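Local coordinates for DBF2 kinase activator protein MOB1 (Saccharomyces cerevisiae, PDB 2HJN) that activates the DBF2 protein kinase by binding it, so that CDC15 can phosphorylate and switch on DBF2 in the mitotic exit network, at residues E99-Q104 against Y181-C186; C106-M109 against Y115-L118; V53-G58 against H187-I192; N88-L93 against R175-V180. One frame throughout, in Å; residues are numbered along the deposited sequence.

Interaction 1: residues E99-Q104 against Y181-C186; sequences EFCSPQ and YAHIYC. With ZN (zinc ion), chain B.
The imidazole of His-183 is the flat group here, and its NE2 corner faces the sulfur of Cys-101. Selenomethionine Met-109 SE lies on one side of the ring plane, 3.9 Å from His-183 CG. The ring of His-187 lies on the other side, with its plane tilted by about 25°. At one corner His-183 NE2 binds zinc at 2.1 Å. Both ring carbons flanking NE2 are almost equally far from the metal, so the ion sits squarely off the nitrogen. At the other nitrogen, ND1 bonds to the backbone oxygen of Ile-110, which fixes the rotation of the ring.

Cys-101 SG binds the same zinc at 2.4 Å. It approaches the ring obliquely and stays 3.7 Å from His-183 NE2. Both side chains leave the backbone anti to N, Cys-101 with chi1 -176°, and both point toward each other from a loop and a helix. The metal fills the gap between them, which explains why a contact of so little area can join them. The angle at zinc between Cys-101 SG and His-183 NE2 is about 111°, close to tetrahedral. Cys-106 and His-188 supply the other two ligands.

The site is thus a Cys2His2 zinc centre. Its sulfurs are probably thiolates that offset the charge of the metal. The bond from ND1 to a backbone oxygen is consistent with a proton on ND1, leaving NE2 to bind zinc.

Interaction 2: residues C106-M109 against Y115-L118; sequences CPRM and YEYL. With ZN (zinc ion), chain B.
Arg-108 passes across Glu-116 at about a right angle. Its CB lies 3.7 Å from Glu-116 OE2, and its CG follows at 3.6 Å from the same OE2. The chain then bends at chi3 (-54°). CD passes both carboxylate oxygens, and the tip turns to bring Arg-108 NH1 within 3.4 Å of Glu-116 OE1. This is a salt bridge with a weak, long hydrogen bond. OE1 lies at the guanidinium edge, near its plane, yet the guanidinium and carboxylate planes stand 86° apart. The pair is therefore not a coplanar bidentate bridge.

Next to it the backbones meet. Tyr-117 N donates to Met-109 O at 2.9 Å, nearly straight at 170°. A water accepts from Met-109 N at 3.1 Å. It lies within bonding distance of Glu-116 OE2 (2.6 Å) and Tyr-117 O (2.9 Å). Glu-116 OE2 also has a weak bond with Ser-129. CG of selenomethionine Met-109 packs against CB of Tyr-117.

Just before this pairing, Cys-106 SG binds zinc at 2.3 Å, so the zinc loop leads directly into the pairing. Strand 115-117 also pairs with strand 4-6, in a small two-stranded antiparallel sheet. Residues 106-109 form an irregular zinc-binding loop that crosses the edge of strand 115-117, held there by one direct backbone bond and a water bridge.

Interaction 3: residues V53-G58 against H187-I192; sequences VEMTLG and HHFNEI. With ZN (zinc ion), chain B.
Phe-189 pushes its ring against helix 49-58, between Met-55 and Thr-56. This is the tight part of the contact. CG of selenomethionine Met-55 touches Phe-189 CD2 at 3.7 Å. The two side chains slide past each other in opposite directions. A bend at chi3 (49°) brings Met-55 CE back to 3.9 Å from Phe-189 CB. The selenium lies 5.0 Å from the ring centroid and oblique to it, a Met-aromatic contact. Thr-56 OG1 sits over one face of the ring, offset toward the rim, 4.0 Å from Phe-189 CE1. Its polar partner is Ile-52 O, by a weak hydrogen bond. Phe-189 has CG anti to its own N (chi1 -166°), which carries the ring across to the helix. Leu-201 of helix 198-214 also packs on it.

The contact loosens toward solvent at Met-55, which is partly exposed, whereas Phe-189 and Thr-56 are buried.

One residue before Phe-189, His-188 turns away to the metal. Its NE2 binds zinc at 2.1 Å, while ND1 donates to Glu-191 OE1 at 2.9 Å. That oxygen uses its syn lone pair and lies in the ring plane. The result is a carboxylate–histidine–zinc interaction, typical of zinc sites in which a second-shell acid fixes the rotation of a first-shell imidazole.

Interaction 4: residues N88-L93 against R175-V180; sequences NQINML and RRLFRV. With SO4 (sulfate ion), chain C.
Ile-90 has chi1 -72°, which puts CG1 anti to its carbonyl carbon and CG2 anti to its backbone N. CG2 meets Val-180, and the extended chi2 (161°) carries CD1 to Leu-177. The setting is the core of the helical bundle of the Mob fold, close to the centre of the chain, where helices 75-97 and 165-187 pack together. Ile-90 CD1 lies 3.5 Å from Leu-177 CB, within the reach of the leucine's outer carbons as well. Ile-90 CG2 meets Val-180 CG1 at 3.4 Å, tighter than usual van der Waals contact. The contact is wholly apolar and buried. Met-140 of helix 132-147 packs on both Ile-90 and Leu-177.

Another side of helix 165-187 is basic and carries a sulfate ion, probably from the crystallisation liquor. Arg-175, Arg-176 and Arg-179 gather round it. Arg-175 reaches it after a bend at chi3. Its NE gives a weak bond to sulfate O1 at 3.0 Å, and its NH2 also points at O1, but at a distance so short as to be doubtful. Arg-176 adds a weak bond from NE to sulfate O4 at 3.2 Å, and its guanidinium also makes a cation-pi contact with Trp-142. Such an anion site is consistent with the phosphopeptide-binding pocket known in Mob relatives, with sulfate in the place of a phosphate.

Arg-179 holds the ion by two nearly straight bonds from its guanidinium edge. Its NH1 donates to sulfate O4 at 2.9 Å, and its NH2 to sulfate O2 at 3.1 Å and 174°.

How the interactions relate
Helix 165-187 serves interactions 1 and 4. In interaction 4 it packs by aliphatic carbons near the centre of the chain, with a sulfate on its basic side. One turn further on, in interaction 1, it offers a metal ligand instead, and Tyr-181 still touches Ile-90 of interaction 4. Interactions 1, 2 and 3 each give ligands to the same zinc: 99-104 and 181-186 two, 106-109 one, 187-192 one. The latter two join this site to further parts of the fold, by backbone and water bonds to strand 115-117 and by aromatic packing on helix 49-58. Interaction 3 lies farthest from the chain centre; there Met-55 is partly exposed while Phe-189 and Thr-56 are buried.

Interaction 1: residues E99-Q104 against Y181-C186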
loop_
_atom_site.group_PDB
_atom_site.type_symbol
_atom_site.label_atom_id
_atom_site.label_comp_id
_atom_site.label_asym_id
_atom_site.label_seq_id
_atom_site.Cartn_x
_atom_site.Cartn_y
_atom_site.Cartn_z
ATOM N N GLU A 99 -5.466 -8.027 5.288
ATOM C CA GLU A 99 -6.758 -8.462 5.845
ATOM C C GLU A 99 -7.413 -9.587 5.049
ATOM O O GLU A 99 -8.358 -10.179 5.534
ATOM C CB GLU A 99 -7.759 -7.301 6.010
ATOM C CG GLU A 99 -7.405 -6.257 7.053
ATOM C CD GLU A 99 -8.492 -5.153 7.152
ATOM O OE1 GLU A 99 -9.633 -5.444 7.538
ATOM O OE2 GLU A 99 -8.213 -4.008 6.803
ATOM N N PHE A 100 -6.935 -9.869 3.832
ATOM C CA PHE A 100 -7.466 -10.962 2.970
ATOM C C PHE A 100 -6.673 -12.276 3.082
ATOM O O PHE A 100 -7.021 -13.272 2.461
ATOM C CB PHE A 100 -7.472 -10.508 1.507
ATOM C CG PHE A 100 -8.173 -9.173 1.285
ATOM C CD1 PHE A 100 -7.454 -8.053 0.871
ATOM C CD2 PHE A 100 -9.525 -9.032 1.550
ATOM C CE1 PHE A 100 -8.079 -6.815 0.687
ATOM C CE2 PHE A 100 -10.166 -7.793 1.369
ATOM C CZ PHE A 100 -9.435 -6.682 0.931
ATOM N N CYS A 101 -5.612 -12.265 3.886
ATOM C CA CYS A 101 -4.768 -13.454 4.114
ATOM C C CYS A 101 -4.724 -13.783 5.616
ATOM O O CYS A 101 -3.982 -13.193 6.395
ATOM C CB CYS A 101 -3.378 -13.237 3.529
ATOM S SG CYS A 101 -2.279 -14.643 3.649
ATOM N N SER A 102 -5.569 -14.732 6.008
ATOM C CA SER A 102 -5.666 -15.216 7.396
ATOM C C SER A 102 -5.397 -16.734 7.470
ATOM O O SER A 102 -5.322 -17.404 6.458
ATOM C CB SER A 102 -7.076 -14.944 7.974
ATOM O OG SER A 102 -8.030 -15.828 7.395
ATOM N N PRO A 103 -5.228 -17.278 8.698
ATOM C CA PRO A 103 -5.043 -18.711 8.792
ATOM C C PRO A 103 -6.243 -19.530 8.295
ATOM O O PRO A 103 -6.061 -20.721 8.010
ATOM C CB PRO A 103 -4.851 -18.941 10.279
ATOM C CG PRO A 103 -4.363 -17.731 10.789
ATOM C CD PRO A 103 -5.101 -16.647 10.022
ATOM N N GLN A 104 -7.432 -18.914 8.185
ATOM C CA GLN A 104 -8.610 -19.602 7.560
ATOM C C GLN A 104 -8.677 -19.508 6.059
ATOM O O GLN A 104 -9.101 -20.466 5.409
ATOM C CB GLN A 104 -9.939 -19.178 8.218
ATOM C CG GLN A 104 -9.806 -19.274 9.753
ATOM C CD GLN A 104 -9.909 -20.701 10.275
ATOM O OE1 GLN A 104 -8.948 -21.270 10.849
ATOM N NE2 GLN A 104 -11.087 -21.303 10.073
ATOM N N TYR A 181 6.420 -13.001 -2.924
ATOM C CA TYR A 181 5.842 -12.615 -4.241
ATOM C C TYR A 181 5.015 -13.761 -4.816
ATOM O O TYR A 181 3.919 -13.522 -5.365
ATOM C CB TYR A 181 6.933 -12.272 -5.283
ATOM C CG TYR A 181 7.486 -10.865 -5.224
ATOM C CD1 TYR A 181 6.690 -9.759 -5.510
ATOM C CD2 TYR A 181 8.834 -10.655 -4.920
ATOM C CE1 TYR A 181 7.244 -8.470 -5.471
ATOM C CE2 TYR A 181 9.374 -9.409 -4.882
ATOM C CZ TYR A 181 8.581 -8.319 -5.164
ATOM O OH TYR A 181 9.184 -7.113 -5.144
ATOM N N ALA A 182 5.521 -14.989 -4.671
ATOM C CA ALA A 182 4.807 -16.151 -5.246
ATOM C C ALA A 182 3.414 -16.324 -4.619
ATOM O O ALA A 182 2.417 -16.603 -5.325
ATOM C CB ALA A 182 5.641 -17.459 -5.137
ATOM N N HIS A 183 3.328 -16.194 -3.294
ATOM C CA HIS A 183 2.008 -16.311 -2.629
ATOM C C HIS A 183 1.024 -15.199 -3.082
ATOM O O HIS A 183 -0.183 -15.453 -3.267
ATOM C CB HIS A 183 2.151 -16.325 -1.089
ATOM C CG HIS A 183 0.854 -16.579 -0.389
ATOM N ND1 HIS A 183 0.171 -17.774 -0.496
ATOM C CD2 HIS A 183 0.040 -15.736 0.294
ATOM C CE1 HIS A 183 -0.990 -17.669 0.127
ATOM N NE2 HIS A 183 -1.095 -16.439 0.612
ATOM N N ILE A 184 1.526 -13.962 -3.200
ATOM C CA ILE A 184 0.689 -12.817 -3.598
ATOM C C ILE A 184 0.067 -13.041 -4.968
ATOM O O ILE A 184 -1.135 -12.892 -5.142
ATOM C CB ILE A 184 1.469 -11.405 -3.582
ATOM C CG1 ILE A 184 1.817 -10.952 -2.168
ATOM C CG2 ILE A 184 0.597 -10.237 -4.122
ATOM C CD1 ILE A 184 2.914 -9.892 -2.133
ATOM N N TYR A 185 0.906 -13.399 -5.950
ATOM C CA TYR A 185 0.460 -13.560 -7.348
ATOM C C TYR A 185 -0.511 -14.716 -7.495
ATOM O O TYR A 185 -1.509 -14.619 -8.219
ATOM C CB TYR A 185 1.695 -13.850 -8.234
ATOM C CG TYR A 185 2.305 -12.632 -8.857
ATOM C CD1 TYR A 185 3.562 -12.172 -8.444
ATOM C CD2 TYR A 185 1.607 -11.898 -9.838
ATOM C CE1 TYR A 185 4.127 -11.023 -9.008
ATOM C CE2 TYR A 185 2.156 -10.745 -10.398
ATOM C CZ TYR A 185 3.421 -10.310 -9.978
ATOM O OH TYR A 185 4.012 -9.179 -10.548
ATOM N N CYS A 186 -0.201 -15.852 -6.850
ATOM C CA CYS A 186 -1.018 -17.078 -6.986
ATOM C C CYS A 186 -2.293 -17.101 -6.107
ATOM O O CYS A 186 -3.273 -17.796 -6.438
ATOM C CB CYS A 186 -0.190 -18.340 -6.744
ATOM S SG CYS A 186 1.192 -18.532 -7.892
HETATM ZN ZN ZN B . -2.849 -15.775 1.639
#

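Interaction 2: residues C106-M109 against Y115-L118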
loop_
_atom_site.group_PDB
_atom_site.type_symbol
_atom_site.label_atom_id
_atom_site.label_comp_id
_atom_site.label_asym_id
_atom_site.label_seq_id
_atom_site.Cartn_x
_atom_site.Cartn_y
_atom_site.Cartn_z
ATOM N N CYS A 106 -5.911 -19.076 4.103
ATOM C CA CYS A 106 -4.673 -19.692 3.614
ATOM C C CYS A 106 -3.998 -20.518 4.726
ATOM O O CYS A 106 -3.020 -20.049 5.359
ATOM C CB CYS A 106 -3.697 -18.615 3.009
ATOM S SG CYS A 106 -4.455 -17.462 1.822
ATOM N N PRO A 107 -4.489 -21.784 4.937
ATOM C CA PRO A 107 -3.947 -22.660 5.969
ATOM C C PRO A 107 -2.516 -23.202 5.756
ATOM O O PRO A 107 -1.962 -23.763 6.689
ATOM C CB PRO A 107 -4.973 -23.821 6.057
ATOM C CG PRO A 107 -5.762 -23.776 4.828
ATOM C CD PRO A 107 -5.619 -22.404 4.191
ATOM N N ARG A 108 -1.964 -23.057 4.547
ATOM C CA ARG A 108 -0.622 -23.468 4.232
ATOM C C ARG A 108 0.020 -22.352 3.387
ATOM O O ARG A 108 -0.662 -21.644 2.624
ATOM C CB ARG A 108 -0.603 -24.766 3.414
ATOM C CG ARG A 108 -1.045 -26.038 4.152
ATOM C CD ARG A 108 -1.000 -27.242 3.144
ATOM N NE ARG A 108 -1.783 -26.974 1.923
ATOM C CZ ARG A 108 -1.540 -27.491 0.708
ATOM N NH1 ARG A 108 -0.505 -28.317 0.513
ATOM N NH2 ARG A 108 -2.334 -27.167 -0.325
HETATM N N MSE A 109 1.330 -22.242 3.473
HETATM C CA MSE A 109 2.039 -21.246 2.639
HETATM C C MSE A 109 2.249 -21.883 1.264
HETATM O O MSE A 109 3.209 -22.626 1.064
HETATM C CB MSE A 109 3.351 -20.804 3.313
HETATM C CG MSE A 109 4.193 -19.833 2.506
HETATM SE SE MSE A 109 3.295 -18.087 2.244
HETATM C CE MSE A 109 4.947 -17.304 1.597
ATOM N N TYR A 115 3.320 -26.182 -5.093
ATOM C CA TYR A 115 4.425 -25.704 -4.262
ATOM C C TYR A 115 3.948 -25.313 -2.882
ATOM O O TYR A 115 3.086 -24.452 -2.761
ATOM C CB TYR A 115 5.100 -24.477 -4.889
ATOM C CG TYR A 115 5.761 -24.786 -6.206
ATOM C CD1 TYR A 115 5.037 -24.798 -7.387
ATOM C CD2 TYR A 115 7.115 -25.103 -6.260
ATOM C CE1 TYR A 115 5.649 -25.119 -8.612
ATOM C CE2 TYR A 115 7.731 -25.439 -7.469
ATOM C CZ TYR A 115 7.007 -25.434 -8.625
ATOM O OH TYR A 115 7.662 -25.753 -9.803
ATOM N N GLU A 116 4.519 -25.941 -1.860
ATOM C CA GLU A 116 4.305 -25.544 -0.455
ATOM C C GLU A 116 5.658 -25.126 0.149
ATOM O O GLU A 116 6.670 -25.838 -0.048
ATOM C CB GLU A 116 3.619 -26.669 0.357
ATOM C CG GLU A 116 3.569 -26.280 1.817
ATOM C CD GLU A 116 2.729 -27.130 2.723
ATOM O OE1 GLU A 116 2.325 -28.258 2.337
ATOM O OE2 GLU A 116 2.517 -26.655 3.872
ATOM N N TYR A 117 5.714 -23.979 0.826
ATOM C CA TYR A 117 6.953 -23.532 1.483
ATOM C C TYR A 117 6.884 -23.665 2.984
ATOM O O TYR A 117 5.879 -23.345 3.576
ATOM C CB TYR A 117 7.314 -22.076 1.105
ATOM C CG TYR A 117 7.356 -21.873 -0.389
ATOM C CD1 TYR A 117 6.358 -21.181 -1.039
ATOM C CD2 TYR A 117 8.391 -22.423 -1.152
ATOM C CE1 TYR A 117 6.413 -21.014 -2.456
ATOM C CE2 TYR A 117 8.465 -22.242 -2.506
ATOM C CZ TYR A 117 7.478 -21.561 -3.157
ATOM O OH TYR A 117 7.549 -21.415 -4.525
ATOM N N LEU A 118 7.975 -24.118 3.591
ATOM C CA LEU A 118 8.001 -24.520 4.993
ATOM C C LEU A 118 8.927 -23.622 5.799
ATOM O O LEU A 118 9.834 -22.992 5.224
ATOM C CB LEU A 118 8.465 -25.994 5.105
ATOM C CG LEU A 118 7.850 -27.058 4.219
ATOM C CD1 LEU A 118 8.603 -28.419 4.344
ATOM C CD2 LEU A 118 6.390 -27.268 4.500
HETATM ZN ZN ZN B . -2.849 -15.775 1.639
HETATM O O HOH W 1 3.299 -24.278 4.638
#

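Interaction 3: residues V53-G58 against H187-I192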
loop_
_atom_site.group_PDB
_atom_site.type_symbol
_atom_site.label_atom_id
_atom_site.label_comp_id
_atom_site.label_asym_id
_atom_site.label_seq_id
_atom_site.Cartn_x
_atom_site.Cartn_y
_atom_site.Cartn_z
ATOM N N VAL A 53 -0.690 -16.455 -14.919
ATOM C CA VAL A 53 0.125 -15.585 -15.802
ATOM C C VAL A 53 -0.689 -14.737 -16.830
ATOM O O VAL A 53 -0.313 -13.597 -17.155
ATOM C CB VAL A 53 1.279 -16.377 -16.491
ATOM C CG1 VAL A 53 2.023 -15.500 -17.512
ATOM C CG2 VAL A 53 2.272 -16.936 -15.436
ATOM N N GLU A 54 -1.784 -15.284 -17.350
ATOM C CA GLU A 54 -2.615 -14.555 -18.300
ATOM C C GLU A 54 -3.396 -13.412 -17.656
ATOM O O GLU A 54 -3.547 -12.361 -18.243
ATOM C CB GLU A 54 -3.567 -15.501 -18.964
HETATM N N MSE A 55 -3.937 -13.654 -16.470
HETATM C CA MSE A 55 -4.520 -12.598 -15.620
HETATM C C MSE A 55 -3.545 -11.459 -15.317
HETATM O O MSE A 55 -3.949 -10.294 -15.306
HETATM C CB MSE A 55 -4.971 -13.217 -14.292
HETATM C CG MSE A 55 -5.552 -12.251 -13.269
HETATM SE SE MSE A 55 -5.907 -13.279 -11.626
HETATM C CE MSE A 55 -4.219 -14.178 -11.432
ATOM N N THR A 56 -2.281 -11.818 -15.033
ATOM C CA THR A 56 -1.214 -10.840 -14.797
ATOM C C THR A 56 -0.893 -9.932 -15.991
ATOM O O THR A 56 -0.732 -8.719 -15.842
ATOM C CB THR A 56 0.091 -11.512 -14.329
ATOM O OG1 THR A 56 -0.105 -12.047 -13.012
ATOM C CG2 THR A 56 1.224 -10.489 -14.283
ATOM N N LEU A 57 -0.774 -10.521 -17.167
ATOM C CA LEU A 57 -0.470 -9.731 -18.358
ATOM C C LEU A 57 -1.711 -8.888 -18.735
ATOM O O LEU A 57 -1.583 -7.722 -19.077
ATOM C CB LEU A 57 -0.072 -10.659 -19.525
ATOM C CG LEU A 57 1.217 -11.489 -19.395
ATOM C CD1 LEU A 57 1.396 -12.491 -20.559
ATOM C CD2 LEU A 57 2.386 -10.533 -19.322
ATOM N N GLY A 58 -2.907 -9.464 -18.642
ATOM C CA GLY A 58 -4.138 -8.738 -19.014
ATOM C C GLY A 58 -4.457 -7.567 -18.102
ATOM O O GLY A 58 -5.236 -6.656 -18.476
ATOM N N HIS A 187 -2.311 -16.345 -5.022
ATOM C CA HIS A 187 -3.478 -16.367 -4.144
ATOM C C HIS A 187 -4.179 -15.052 -3.810
ATOM O O HIS A 187 -5.323 -15.071 -3.314
ATOM C CB HIS A 187 -3.158 -17.253 -2.919
ATOM C CG HIS A 187 -2.776 -18.651 -3.332
ATOM N ND1 HIS A 187 -3.710 -19.568 -3.745
ATOM C CD2 HIS A 187 -1.567 -19.229 -3.548
ATOM C CE1 HIS A 187 -3.103 -20.684 -4.106
ATOM N NE2 HIS A 187 -1.799 -20.491 -4.025
ATOM N N HIS A 188 -3.536 -13.911 -4.110
ATOM C CA HIS A 188 -4.171 -12.605 -3.806
ATOM C C HIS A 188 -4.233 -11.594 -4.944
ATOM O O HIS A 188 -4.481 -10.416 -4.700
ATOM C CB HIS A 188 -3.526 -11.991 -2.541
ATOM C CG HIS A 188 -3.679 -12.872 -1.333
ATOM N ND1 HIS A 188 -4.890 -13.059 -0.704
ATOM C CD2 HIS A 188 -2.815 -13.736 -0.748
ATOM C CE1 HIS A 188 -4.749 -13.935 0.275
ATOM N NE2 HIS A 188 -3.494 -14.357 0.280
ATOM N N PHE A 189 -3.993 -12.023 -6.176
ATOM C CA PHE A 189 -3.911 -11.015 -7.269
ATOM C C PHE A 189 -5.208 -10.250 -7.478
ATOM O O PHE A 189 -5.137 -9.076 -7.845
ATOM C CB PHE A 189 -3.415 -11.603 -8.582
ATOM C CG PHE A 189 -3.001 -10.567 -9.646
ATOM C CD1 PHE A 189 -1.696 -10.022 -9.662
ATOM C CD2 PHE A 189 -3.874 -10.191 -10.684
ATOM C CE1 PHE A 189 -1.314 -9.070 -10.643
ATOM C CE2 PHE A 189 -3.481 -9.234 -11.639
ATOM C CZ PHE A 189 -2.212 -8.687 -11.630
ATOM N N ASN A 190 -6.355 -10.908 -7.316
ATOM C CA ASN A 190 -7.673 -10.219 -7.450
ATOM C C ASN A 190 -7.835 -8.993 -6.553
ATOM O O ASN A 190 -8.520 -8.038 -6.905
ATOM C CB ASN A 190 -8.909 -11.145 -7.264
ATOM C CG ASN A 190 -8.767 -12.195 -6.124
ATOM O OD1 ASN A 190 -9.544 -13.165 -6.100
ATOM N ND2 ASN A 190 -7.802 -12.017 -5.189
ATOM N N GLU A 191 -7.176 -9.037 -5.406
ATOM C CA GLU A 191 -7.326 -7.989 -4.379
ATOM C C GLU A 191 -6.379 -6.851 -4.716
ATOM O O GLU A 191 -6.697 -5.706 -4.533
ATOM C CB GLU A 191 -7.076 -8.588 -2.994
ATOM C CG GLU A 191 -8.268 -9.467 -2.471
ATOM C CD GLU A 191 -7.845 -10.856 -1.989
ATOM O OE1 GLU A 191 -6.649 -11.174 -1.996
ATOM O OE2 GLU A 191 -8.717 -11.656 -1.593
ATOM N N ILE A 192 -5.229 -7.197 -5.257
ATOM C CA ILE A 192 -4.240 -6.245 -5.711
ATOM C C ILE A 192 -4.890 -5.393 -6.843
ATOM O O ILE A 192 -4.800 -4.159 -6.869
ATOM C CB ILE A 192 -2.941 -7.015 -6.164
ATOM C CG1 ILE A 192 -2.080 -7.495 -4.944
ATOM C CG2 ILE A 192 -2.095 -6.212 -7.255
ATOM C CD1 ILE A 192 -1.646 -6.300 -4.044
HETATM ZN ZN ZN B . -2.849 -15.775 1.639
#

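Interaction 4: residues N88-L93 against R175-V180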
loop_
_atom_site.group_PDB
_atom_site.type_symbol
_atom_site.label_atom_id
_atom_site.label_comp_id
_atom_site.label_asym_id
_atom_site.label_seq_id
_atom_site.Cartn_x
_atom_site.Cartn_y
_atom_site.Cartn_z
ATOM N N ASN A 88 11.204 -3.563 1.708
ATOM C CA ASN A 88 10.225 -2.510 1.962
ATOM C C ASN A 88 9.074 -2.472 0.921
ATOM O O ASN A 88 7.923 -2.210 1.278
ATOM C CB ASN A 88 10.927 -1.100 2.106
ATOM C CG ASN A 88 11.500 -0.816 3.507
ATOM O OD1 ASN A 88 11.062 -1.355 4.510
ATOM N ND2 ASN A 88 12.459 0.133 3.567
ATOM N N GLN A 89 9.372 -2.739 -0.355
ATOM C CA GLN A 89 8.313 -2.878 -1.382
ATOM C C GLN A 89 7.378 -4.069 -1.069
ATOM O O GLN A 89 6.133 -3.980 -1.233
ATOM C CB GLN A 89 8.960 -3.001 -2.799
ATOM C CG GLN A 89 9.739 -1.701 -3.199
ATOM C CD GLN A 89 10.507 -1.827 -4.486
ATOM O OE1 GLN A 89 10.130 -2.614 -5.358
ATOM N NE2 GLN A 89 11.606 -1.039 -4.630
ATOM N N ILE A 90 7.944 -5.181 -0.585
ATOM C CA ILE A 90 7.132 -6.426 -0.309
ATOM C C ILE A 90 6.275 -6.194 0.955
ATOM O O ILE A 90 5.098 -6.519 0.992
ATOM C CB ILE A 90 8.040 -7.662 -0.158
ATOM C CG1 ILE A 90 8.617 -8.084 -1.501
ATOM C CG2 ILE A 90 7.266 -8.840 0.433
ATOM C CD1 ILE A 90 9.911 -9.021 -1.340
ATOM N N ASN A 91 6.872 -5.553 1.955
ATOM C CA ASN A 91 6.148 -5.060 3.123
ATOM C C ASN A 91 4.942 -4.159 2.762
ATOM O O ASN A 91 3.830 -4.374 3.297
ATOM C CB ASN A 91 7.099 -4.287 4.089
ATOM C CG ASN A 91 6.413 -3.919 5.376
ATOM O OD1 ASN A 91 5.999 -4.811 6.154
ATOM N ND2 ASN A 91 6.253 -2.609 5.624
HETATM N N MSE A 92 5.147 -3.189 1.860
HETATM C CA MSE A 92 4.054 -2.300 1.425
HETATM C C MSE A 92 2.982 -3.077 0.651
HETATM O O MSE A 92 1.769 -2.898 0.893
HETATM C CB MSE A 92 4.602 -1.095 0.614
HETATM C CG MSE A 92 3.474 -0.181 -0.009
HETATM SE SE MSE A 92 2.769 -0.916 -1.689
HETATM C CE MSE A 92 4.420 -0.623 -2.683
ATOM N N LEU A 93 3.413 -3.989 -0.214
ATOM C CA LEU A 93 2.475 -4.802 -1.009
ATOM C C LEU A 93 1.689 -5.830 -0.159
ATOM O O LEU A 93 0.480 -5.953 -0.304
ATOM C CB LEU A 93 3.201 -5.455 -2.180
ATOM C CG LEU A 93 3.650 -4.510 -3.328
ATOM C CD1 LEU A 93 4.727 -5.216 -4.133
ATOM C CD2 LEU A 93 2.501 -4.051 -4.261
ATOM N N ARG A 175 16.153 -15.394 -1.879
ATOM C CA ARG A 175 15.410 -16.646 -2.106
ATOM C C ARG A 175 14.088 -16.688 -1.296
ATOM O O ARG A 175 13.007 -17.068 -1.796
ATOM C CB ARG A 175 16.273 -17.875 -1.742
ATOM C CG ARG A 175 17.244 -18.346 -2.772
ATOM C CD ARG A 175 17.807 -19.782 -2.398
ATOM N NE ARG A 175 18.223 -19.995 -0.990
ATOM C CZ ARG A 175 19.477 -19.875 -0.533
ATOM N NH1 ARG A 175 20.474 -19.491 -1.333
ATOM N NH2 ARG A 175 19.740 -20.120 0.734
ATOM N N ARG A 176 14.169 -16.302 -0.028
ATOM C CA ARG A 176 12.955 -16.218 0.820
ATOM C C ARG A 176 11.934 -15.117 0.426
ATOM O O ARG A 176 10.712 -15.374 0.366
ATOM C CB ARG A 176 13.390 -16.130 2.275
ATOM C CG ARG A 176 14.219 -17.389 2.659
ATOM C CD ARG A 176 14.735 -17.343 4.095
ATOM N NE ARG A 176 15.765 -18.339 4.341
ATOM C CZ ARG A 176 16.188 -18.696 5.555
ATOM N NH1 ARG A 176 15.656 -18.146 6.661
ATOM N NH2 ARG A 176 17.165 -19.594 5.667
ATOM N N LEU A 177 12.405 -13.896 0.147
ATOM C CA LEU A 177 11.490 -12.828 -0.257
ATOM C C LEU A 177 10.718 -13.201 -1.529
ATOM O O LEU A 177 9.530 -12.872 -1.656
ATOM C CB LEU A 177 12.263 -11.509 -0.432
ATOM C CG LEU A 177 12.820 -10.861 0.854
ATOM C CD1 LEU A 177 13.600 -9.549 0.551
ATOM C CD2 LEU A 177 11.748 -10.619 1.931
ATOM N N PHE A 178 11.368 -13.912 -2.455
ATOM C CA PHE A 178 10.664 -14.417 -3.673
ATOM C C PHE A 178 9.423 -15.221 -3.357
ATOM O O PHE A 178 8.430 -15.009 -4.004
ATOM C CB PHE A 178 11.581 -15.222 -4.640
ATOM C CG PHE A 178 10.908 -15.564 -5.983
ATOM C CD1 PHE A 178 11.175 -14.812 -7.132
ATOM C CD2 PHE A 178 10.040 -16.660 -6.081
ATOM C CE1 PHE A 178 10.556 -15.111 -8.346
ATOM C CE2 PHE A 178 9.371 -16.961 -7.304
ATOM C CZ PHE A 178 9.635 -16.186 -8.420
ATOM N N ARG A 179 9.487 -16.150 -2.385
ATOM C CA ARG A 179 8.323 -16.953 -1.953
ATOM C C ARG A 179 7.102 -16.077 -1.551
ATOM O O ARG A 179 5.969 -16.524 -1.669
ATOM C CB ARG A 179 8.706 -17.856 -0.747
ATOM C CG ARG A 179 9.801 -18.915 -1.135
ATOM C CD ARG A 179 10.423 -19.758 -0.035
ATOM N NE ARG A 179 11.561 -20.438 -0.650
ATOM C CZ ARG A 179 12.677 -20.803 -0.038
ATOM N NH1 ARG A 179 12.831 -20.579 1.245
ATOM N NH2 ARG A 179 13.645 -21.418 -0.738
ATOM N N VAL A 180 7.358 -14.865 -1.031
ATOM C CA VAL A 180 6.262 -13.909 -0.668
ATOM C C VAL A 180 5.614 -13.384 -1.937
ATOM O O VAL A 180 4.379 -13.345 -2.036
ATOM C CB VAL A 180 6.765 -12.736 0.214
ATOM C CG1 VAL A 180 5.577 -11.834 0.608
ATOM C CG2 VAL A 180 7.505 -13.288 1.499
HETATM S S SO4 C . 16.522 -21.521 2.127
HETATM O O1 SO4 C . 17.539 -20.490 1.889
HETATM O O2 SO4 C . 16.203 -22.101 0.811
HETATM O O3 SO4 C . 16.934 -22.491 3.127
HETATM O O4 SO4 C . 15.284 -21.014 2.690
#